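Local coordinates for uncharacterized protein (Magnetospirillum magneticum AMB-1, PDB 5MU5) that probably transfers sugars to flagellin as a Maf-type glycosyltransferase and is involved in formation of the bacterial flagellum, at residues L386-P391 and R473-R478; V414-R419 and V496-T501. All coordinates share one frame; numbering follows the deposited sequence.

Interaction 1 (L386-P391 and R473-R478)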
ATOM      1  N   LEU A 386      11.763   1.896  11.104  1.00 44.08           N
ATOM      2  CA  LEU A 386      10.615   2.289  11.873  1.00 45.11           C
ATOM      3  C   LEU A 386       9.352   1.915  11.108  1.00 49.12           C
ATOM      4  O   LEU A 386       9.344   1.912   9.877  1.00 49.45           O
ATOM      5  CB  LEU A 386      10.633   3.794  12.110  1.00 42.87           C
ATOM      6  CG  LEU A 386      11.813   4.326  12.912  1.00 42.04           C
ATOM      7  CD1 LEU A 386      11.767   5.834  12.901  1.00 42.77           C
ATOM      8  CD2 LEU A 386      11.823   3.797  14.341  1.00 42.01           C
ATOM      9  N   ASP A 387       8.322   1.562  11.872  1.00 52.47           N
ATOM     10  CA  ASP A 387       6.969   1.378  11.389  1.00 53.70           C
ATOM     11  C   ASP A 387       6.226   2.681  11.631  1.00 52.64           C
ATOM     12  O   ASP A 387       6.526   3.409  12.596  1.00 48.30           O
ATOM     13  CB  ASP A 387       6.256   0.297  12.197  1.00 60.04           C
ATOM     14  CG  ASP A 387       6.813  -1.082  11.955  1.00 69.08           C
ATOM     15  OD1 ASP A 387       7.365  -1.322  10.859  1.00 74.73           O
ATOM     16  OD2 ASP A 387       6.684  -1.934  12.866  1.00 76.77           O
ATOM     17  N   ASP A 388       5.236   2.954  10.783  1.00 47.15           N
ATOM     18  CA  ASP A 388       4.407   4.144  10.907  1.00 46.36           C
ATOM     19  C   ASP A 388       5.253   5.407  10.977  1.00 42.61           C
ATOM     20  O   ASP A 388       4.914   6.345  11.686  1.00 44.35           O
ATOM     21  CB  ASP A 388       3.458   4.032  12.121  1.00 49.02           C
ATOM     22  CG  ASP A 388       2.412   2.905  11.960  1.00 55.27           C
ATOM     23  OD1 ASP A 388       1.751   2.837  10.886  1.00 55.54           O
ATOM     24  OD2 ASP A 388       2.237   2.099  12.912  1.00 58.21           O
ATOM     25  N   SER A 389       6.358   5.428  10.236  1.00 41.46           N
ATOM     26  CA  SER A 389       7.207   6.614  10.181  1.00 42.95           C
ATOM     27  C   SER A 389       6.584   7.653   9.273  1.00 41.17           C
ATOM     28  O   SER A 389       7.008   8.814   9.307  1.00 38.86           O
ATOM     29  CB  SER A 389       8.652   6.307   9.744  1.00 42.84           C
ATOM     30  OG  SER A 389       8.728   5.872   8.410  1.00 45.62           O
ATOM     31  N   GLY A 390       5.593   7.231   8.475  1.00 38.04           N
ATOM     32  CA  GLY A 390       4.816   8.128   7.600  1.00 37.98           C
ATOM     33  C   GLY A 390       3.354   8.135   8.016  1.00 36.32           C
ATOM     34  O   GLY A 390       2.976   7.393   8.938  1.00 34.45           O
ATOM     35  N   PRO A 391       2.504   8.879   7.292  1.00 35.94           N
ATOM     36  CA  PRO A 391       2.798   9.602   6.061  1.00 36.49           C
ATOM     37  C   PRO A 391       3.507  10.949   6.209  1.00 37.02           C
ATOM     38  O   PRO A 391       4.066  11.437   5.234  1.00 43.46           O
ATOM     39  CB  PRO A 391       1.406   9.814   5.439  1.00 35.08           C
ATOM     40  CG  PRO A 391       0.465   9.813   6.598  1.00 34.00           C
ATOM     41  CD  PRO A 391       1.044   8.814   7.544  1.00 36.91           C
ATOM     42  N   ARG A 473      -3.227  11.315  11.552  1.00 33.85           N
ATOM     43  CA  ARG A 473      -3.860  11.059  12.847  1.00 33.36           C
ATOM     44  C   ARG A 473      -3.995   9.582  13.158  1.00 33.81           C
ATOM     45  O   ARG A 473      -3.743   9.148  14.292  1.00 33.27           O
ATOM     46  CB  ARG A 473      -5.243  11.683  12.875  1.00 35.71           C
ATOM     47  CG  ARG A 473      -6.031  11.427  14.149  1.00 36.04           C
ATOM     48  CD  ARG A 473      -7.504  11.700  13.895  1.00 36.41           C
ATOM     49  NE  ARG A 473      -8.057  10.667  13.049  1.00 37.94           N
ATOM     50  CZ  ARG A 473      -9.285  10.676  12.546  1.00 39.99           C
ATOM     51  NH1 ARG A 473     -10.115  11.680  12.818  1.00 38.28           N
ATOM     52  NH2 ARG A 473      -9.673   9.673  11.764  1.00 41.27           N
ATOM     53  N   ASP A 474      -4.451   8.797  12.177  1.00 34.37           N
ATOM     54  CA  ASP A 474      -4.601   7.361  12.400  1.00 34.50           C
ATOM     55  C   ASP A 474      -3.239   6.684  12.631  1.00 34.24           C
ATOM     56  O   ASP A 474      -3.143   5.753  13.435  1.00 35.09           O
ATOM     57  CB  ASP A 474      -5.368   6.677  11.244  1.00 36.82           C
ATOM     58  CG  ASP A 474      -6.872   7.092  11.176  1.00 42.26           C
ATOM     59  OD1 ASP A 474      -7.347   7.976  11.938  1.00 42.76           O
ATOM     60  OD2 ASP A 474      -7.595   6.524  10.332  1.00 47.92           O
ATOM     61  N   ALA A 475      -2.181   7.142  11.950  1.00 33.77           N
ATOM     62  CA  ALA A 475      -0.860   6.495  12.128  1.00 35.44           C
ATOM     63  C   ALA A 475      -0.288   6.801  13.524  1.00 33.59           C
ATOM     64  O   ALA A 475       0.338   5.941  14.154  1.00 34.40           O
ATOM     65  CB  ALA A 475       0.109   6.882  11.021  1.00 33.85           C
ATOM     66  N   LEU A 476      -0.570   7.996  14.028  1.00 32.08           N
ATOM     67  CA  LEU A 476      -0.144   8.393  15.366  1.00 32.38           C
ATOM     68  C   LEU A 476      -0.818   7.568  16.433  1.00 34.72           C
ATOM     69  O   LEU A 476      -0.150   7.060  17.329  1.00 37.14           O
ATOM     70  CB  LEU A 476      -0.436   9.866  15.630  1.00 34.04           C
ATOM     71  CG  LEU A 476       0.441  10.901  14.936  1.00 34.42           C
ATOM     72  CD1 LEU A 476      -0.065  12.302  15.238  1.00 34.38           C
ATOM     73  CD2 LEU A 476       1.890  10.760  15.360  1.00 35.92           C
ATOM     74  N   GLY A 477      -2.136   7.419  16.347  1.00 34.54           N
ATOM     75  CA  GLY A 477      -2.878   6.607  17.313  1.00 31.85           C
ATOM     76  C   GLY A 477      -2.433   5.165  17.279  1.00 31.54           C
ATOM     77  O   GLY A 477      -2.255   4.499  18.304  1.00 33.25           O
ATOM     78  N   ARG A 478      -2.252   4.660  16.092  1.00 31.06           N
ATOM     79  CA  ARG A 478      -1.845   3.283  15.949  1.00 32.58           C
ATOM     80  C   ARG A 478      -0.425   3.046  16.549  1.00 33.10           C
ATOM     81  O   ARG A 478      -0.232   2.101  17.283  1.00 33.49           O
ATOM     82  CB  ARG A 478      -1.937   2.868  14.465  1.00 33.95           C
ATOM     83  CG  ARG A 478      -1.350   1.492  14.172  1.00 40.19           C
ATOM     84  CD  ARG A 478      -1.577   1.011  12.730  1.00 42.99           C
ATOM     85  NE  ARG A 478      -0.990   1.905  11.721  1.00 45.46           N
ATOM     86  CZ  ARG A 478      -1.663   2.799  10.985  1.00 47.39           C
ATOM     87  NH1 ARG A 478      -2.983   2.961  11.105  1.00 46.11           N
ATOM     88  NH2 ARG A 478      -1.004   3.544  10.098  1.00 46.56           N
TER
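Asp388 and Arg478 form the salt bridge that carries this contact. Arg478 presents the side of its guanidinium, and NE and NH2 both reach Asp388 OD1, each at 3.0 Å. Both bonds are moderately bent, at 146°. OD1 lies at the guanidinium edge and close to its plane, but both donors reach it from the same face of the carboxylate, whose plane is turned 54° from that of the arginine. Two bonds therefore grip a single oxygen. The arginine chain leaves the helix extended and bends at its third torsion (chi3 60°), which brings NE round to the aspartate. An aspartate suits this place because its short side chain sets a charged group where Arg478 can reach it, and because it tolerates the left-handed helical backbone angles found here better than most residues other than glycine. An alanine at Asp388 would probably leave the Arg478 guanidinium without this carboxylate and set it free to turn.

The van der Waals part is smaller and rests on Ala475. Its methyl CB touches the carbonyl oxygen Gly390 O at 3.6 Å and, as an apolar pair, the ring atom Pro391 CD at 4.1 Å. The single methyl lets Asp388 CA approach Ala475 CA to 5.9 Å. The peptide bond before Pro391 is cis, an arrangement proline tolerates more readily than other residues, and it stands just before helix 393-404.

The loop 386-391 is tied to that helix by Ser389 O with Thr396 and Asp387 O with Thr399. Helix 467-482 meets the loop on both sides of 473-478: Pro391 packs on Ile468, Trp471 and Thr472 before it, and Asp387 forms a salt bridge with Arg482 after it. The contact thus joins the entrance of one helix to the flank of another, both leading into neighbouring parallel strands, 408-412 and 488-491.

Interaction 2 (V414-R419 and V496-T501)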
ATOM      1  N   VAL A 414       0.489  19.575  16.891  1.00 32.52           N
ATOM      2  CA  VAL A 414       0.039  18.423  16.115  1.00 32.22           C
ATOM      3  C   VAL A 414      -1.471  18.613  16.018  1.00 34.05           C
ATOM      4  O   VAL A 414      -2.239  17.909  16.667  1.00 35.93           O
ATOM      5  CB  VAL A 414       0.348  17.097  16.802  1.00 32.45           C
ATOM      6  CG1 VAL A 414      -0.031  15.926  15.897  1.00 34.35           C
ATOM      7  CG2 VAL A 414       1.817  17.012  17.114  1.00 32.36           C
ATOM      8  N   ASP A 415      -1.864  19.611  15.227  1.00 33.26           N
ATOM      9  CA  ASP A 415      -3.253  20.025  15.096  1.00 33.44           C
ATOM     10  C   ASP A 415      -4.001  19.107  14.129  1.00 32.67           C
ATOM     11  O   ASP A 415      -5.050  18.575  14.467  1.00 31.44           O
ATOM     12  CB  ASP A 415      -3.333  21.470  14.582  1.00 34.33           C
ATOM     13  CG  ASP A 415      -2.802  22.493  15.580  1.00 37.34           C
ATOM     14  OD1 ASP A 415      -2.276  22.100  16.640  1.00 37.83           O
ATOM     15  OD2 ASP A 415      -2.900  23.707  15.285  1.00 42.23           O
ATOM     16  N   LEU A 416      -3.467  18.955  12.923  1.00 30.87           N
ATOM     17  CA  LEU A 416      -4.045  18.068  11.914  1.00 33.82           C
ATOM     18  C   LEU A 416      -5.486  18.488  11.609  1.00 38.14           C
ATOM     19  O   LEU A 416      -6.377  17.638  11.443  1.00 38.05           O
ATOM     20  CB  LEU A 416      -4.007  16.607  12.403  1.00 34.50           C
ATOM     21  CG  LEU A 416      -2.645  16.131  12.924  1.00 34.43           C
ATOM     22  CD1 LEU A 416      -2.720  14.705  13.403  1.00 34.18           C
ATOM     23  CD2 LEU A 416      -1.590  16.288  11.845  1.00 35.47           C
ATOM     24  N   GLY A 417      -5.695  19.802  11.607  1.00 38.15           N
ATOM     25  CA  GLY A 417      -6.978  20.411  11.357  1.00 41.43           C
ATOM     26  C   GLY A 417      -7.130  21.732  12.093  1.00 41.07           C
ATOM     27  O   GLY A 417      -6.353  22.036  12.986  1.00 41.17           O
ATOM     28  N   SER A 418      -8.154  22.493  11.719  1.00 41.13           N
ATOM     29  CA  SER A 418      -8.432  23.792  12.301  1.00 42.76           C
ATOM     30  C   SER A 418      -9.753  23.779  13.004  1.00 41.69           C
ATOM     31  O   SER A 418     -10.727  23.242  12.509  1.00 37.59           O
ATOM     32  CB  SER A 418      -8.502  24.874  11.228  1.00 44.35           C
ATOM     33  OG  SER A 418      -7.273  25.006  10.560  1.00 54.43           O
ATOM     34  N   ARG A 419      -9.747  24.411  14.160  1.00 45.27           N
ATOM     35  CA  ARG A 419     -10.905  24.645  14.961  1.00 50.80           C
ATOM     36  C   ARG A 419     -11.984  25.336  14.127  1.00 55.60           C
ATOM     37  O   ARG A 419     -11.699  26.160  13.242  1.00 54.79           O
ATOM     38  CB  ARG A 419     -10.472  25.494  16.165  1.00 54.49           C
ATOM     39  CG  ARG A 419     -11.563  25.967  17.102  1.00 60.11           C
ATOM     40  CD  ARG A 419     -12.279  24.832  17.798  1.00 61.38           C
ATOM     41  NE  ARG A 419     -11.473  24.109  18.787  1.00 59.59           N
ATOM     42  CZ  ARG A 419     -11.919  23.028  19.423  1.00 58.05           C
ATOM     43  NH1 ARG A 419     -13.137  22.571  19.161  1.00 63.41           N
ATOM     44  NH2 ARG A 419     -11.171  22.389  20.299  1.00 55.49           N
ATOM     45  N   VAL A 496      -7.359  18.020  16.144  1.00 32.84           N
ATOM     46  CA  VAL A 496      -8.145  16.792  16.233  1.00 35.01           C
ATOM     47  C   VAL A 496      -7.791  15.928  17.439  1.00 33.39           C
ATOM     48  O   VAL A 496      -6.662  15.944  17.932  1.00 33.08           O
ATOM     49  CB  VAL A 496      -7.976  15.832  15.024  1.00 37.88           C
ATOM     50  CG1 VAL A 496      -8.413  16.475  13.739  1.00 41.39           C
ATOM     51  CG2 VAL A 496      -6.552  15.289  14.925  1.00 37.49           C
ATOM     52  N   MET A 497      -8.773  15.141  17.856  1.00 32.36           N
ATOM     53  CA  MET A 497      -8.590  14.094  18.842  1.00 33.28           C
ATOM     54  C   MET A 497      -7.763  12.961  18.197  1.00 33.26           C
ATOM     55  O   MET A 497      -8.061  12.480  17.092  1.00 32.24           O
ATOM     56  CB  MET A 497      -9.969  13.544  19.265  1.00 35.45           C
ATOM     57  CG  MET A 497      -9.917  12.481  20.358  1.00 39.12           C
ATOM     58  SD  MET A 497      -9.307  13.134  21.937  1.00 44.61           S
ATOM     59  CE  MET A 497     -10.870  13.799  22.546  1.00 41.04           C
ATOM     60  N   ILE A 498      -6.711  12.545  18.883  1.00 32.63           N
ATOM     61  CA  ILE A 498      -5.888  11.431  18.449  1.00 32.48           C
ATOM     62  C   ILE A 498      -6.104  10.269  19.434  1.00 32.99           C
ATOM     63  O   ILE A 498      -6.008  10.452  20.648  1.00 33.86           O
ATOM     64  CB  ILE A 498      -4.411  11.840  18.417  1.00 32.66           C
ATOM     65  CG1 ILE A 498      -4.232  13.079  17.522  1.00 33.33           C
ATOM     66  CG2 ILE A 498      -3.551  10.692  17.937  1.00 32.24           C
ATOM     67  CD1 ILE A 498      -2.884  13.757  17.659  1.00 33.71           C
ATOM     68  N   GLU A 499      -6.438   9.094  18.916  1.00 32.76           N
ATOM     69  CA  GLU A 499      -6.577   7.895  19.750  1.00 34.84           C
ATOM     70  C   GLU A 499      -5.309   7.624  20.549  1.00 36.43           C
ATOM     71  O   GLU A 499      -4.196   7.899  20.091  1.00 38.15           O
ATOM     72  CB  GLU A 499      -6.801   6.633  18.895  1.00 37.24           C
ATOM     73  CG  GLU A 499      -8.128   6.536  18.195  1.00 40.66           C
ATOM     74  CD  GLU A 499      -8.248   5.265  17.356  1.00 46.68           C
ATOM     75  OE1 GLU A 499      -8.123   4.148  17.910  1.00 48.73           O
ATOM     76  OE2 GLU A 499      -8.489   5.373  16.135  1.00 50.09           O
ATOM     77  N   ASN A 500      -5.500   7.012  21.709  1.00 36.48           N
ATOM     78  CA  ASN A 500      -4.435   6.651  22.618  1.00 36.95           C
ATOM     79  C   ASN A 500      -3.663   7.828  23.199  1.00 36.93           C
ATOM     80  O   ASN A 500      -2.514   7.670  23.605  1.00 38.30           O
ATOM     81  CB  ASN A 500      -3.518   5.653  21.941  1.00 37.07           C
ATOM     82  CG  ASN A 500      -4.223   4.364  21.645  1.00 35.01           C
ATOM     83  OD1 ASN A 500      -4.793   3.791  22.532  1.00 37.19           O
ATOM     84  ND2 ASN A 500      -4.170   3.903  20.417  1.00 33.97           N
ATOM     85  N   THR A 501      -4.303   8.992  23.254  1.00 35.91           N
ATOM     86  CA  THR A 501      -3.711  10.192  23.848  1.00 38.96           C
ATOM     87  C   THR A 501      -4.727  10.772  24.790  1.00 39.38           C
ATOM     88  O   THR A 501      -5.907  10.544  24.606  1.00 39.68           O
ATOM     89  CB  THR A 501      -3.395  11.301  22.799  1.00 38.31           C
ATOM     90  OG1 THR A 501      -4.616  11.814  22.254  1.00 38.58           O
ATOM     91  CG2 THR A 501      -2.543  10.781  21.697  1.00 37.70           C
TER
HETATM   92  O   HOH W   1      -4.658  17.803  18.083  1.00 31.15           O
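The amide of Val496 donates to Asp415 O at 2.9 Å, nearly straight at 160°. A water makes a second link between the backbones: it donates to Val414 O at 2.8 Å and to Val496 O at 2.7 Å, so two carbonyls that cannot pair with each other share one donor molecule.

Side chains pack beside these polar links. Leu416 CB sits 3.8 Å from Val496 CG2, the two side chains crossing at about a right angle. Val496 CG1 comes within 3.3 Å of Leu416 O. Farther along, Val414 CG1 stands anti to its backbone N (chi1 -175°), which puts that methyl 4.0 Å from Ile498 CD1. The two methyls of Val496 lie close to its own backbone, beside the hydrogen bond, while the longer isoleucine reaches across with CD1.

The next shell fixes the two chains, which follow the adjacent strands 408-412 and 488-491. Leu416 has left-handed helical backbone angles, and the conformation of Gly417 would jam any side chain against the preceding carbonyl, so glycine is required there. The Asp415 side chain leaves the backbone away from 496-501, and its OD1 bonds to Ser283 OG. Ser465 OG also reaches Leu416 O, and Ser493 OG holds Val414 N. On the other chain a type II turn from Ile498 to Thr501 places Asn500 at the position with positive phi, one that asparagine accepts well. Thr472 of helix 467-482 packs against Leu416.

Direct and water-mediated backbone bonds beside buried methyls imply that the polar links across the contact need no polar side chain, although serines around it help position the backbone.

Helix 467-482 connects the two contacts, whose centres lie 13 Å apart. In interaction 1 it turns Ala475 and Arg478 to the loop 386-391, while other residues of the same turns face interaction 2. Leu476 CD1 packs on Val414 CG1 at 3.7 Å, and Gly477 O probably accepts a hydrogen bond from Asn500 ND2 at 2.9 Å. Arg473 CD adds a packing contact with Val496 CG2 at 3.9 Å. The segments alternate in sequence, and the helix touches 386-391 and 414-419, which precede it, and 496-501, which follows it. Each contact joins a segment within the MptE-like range to one farther along the chain; neither can be assigned to a catalytic site from this structure.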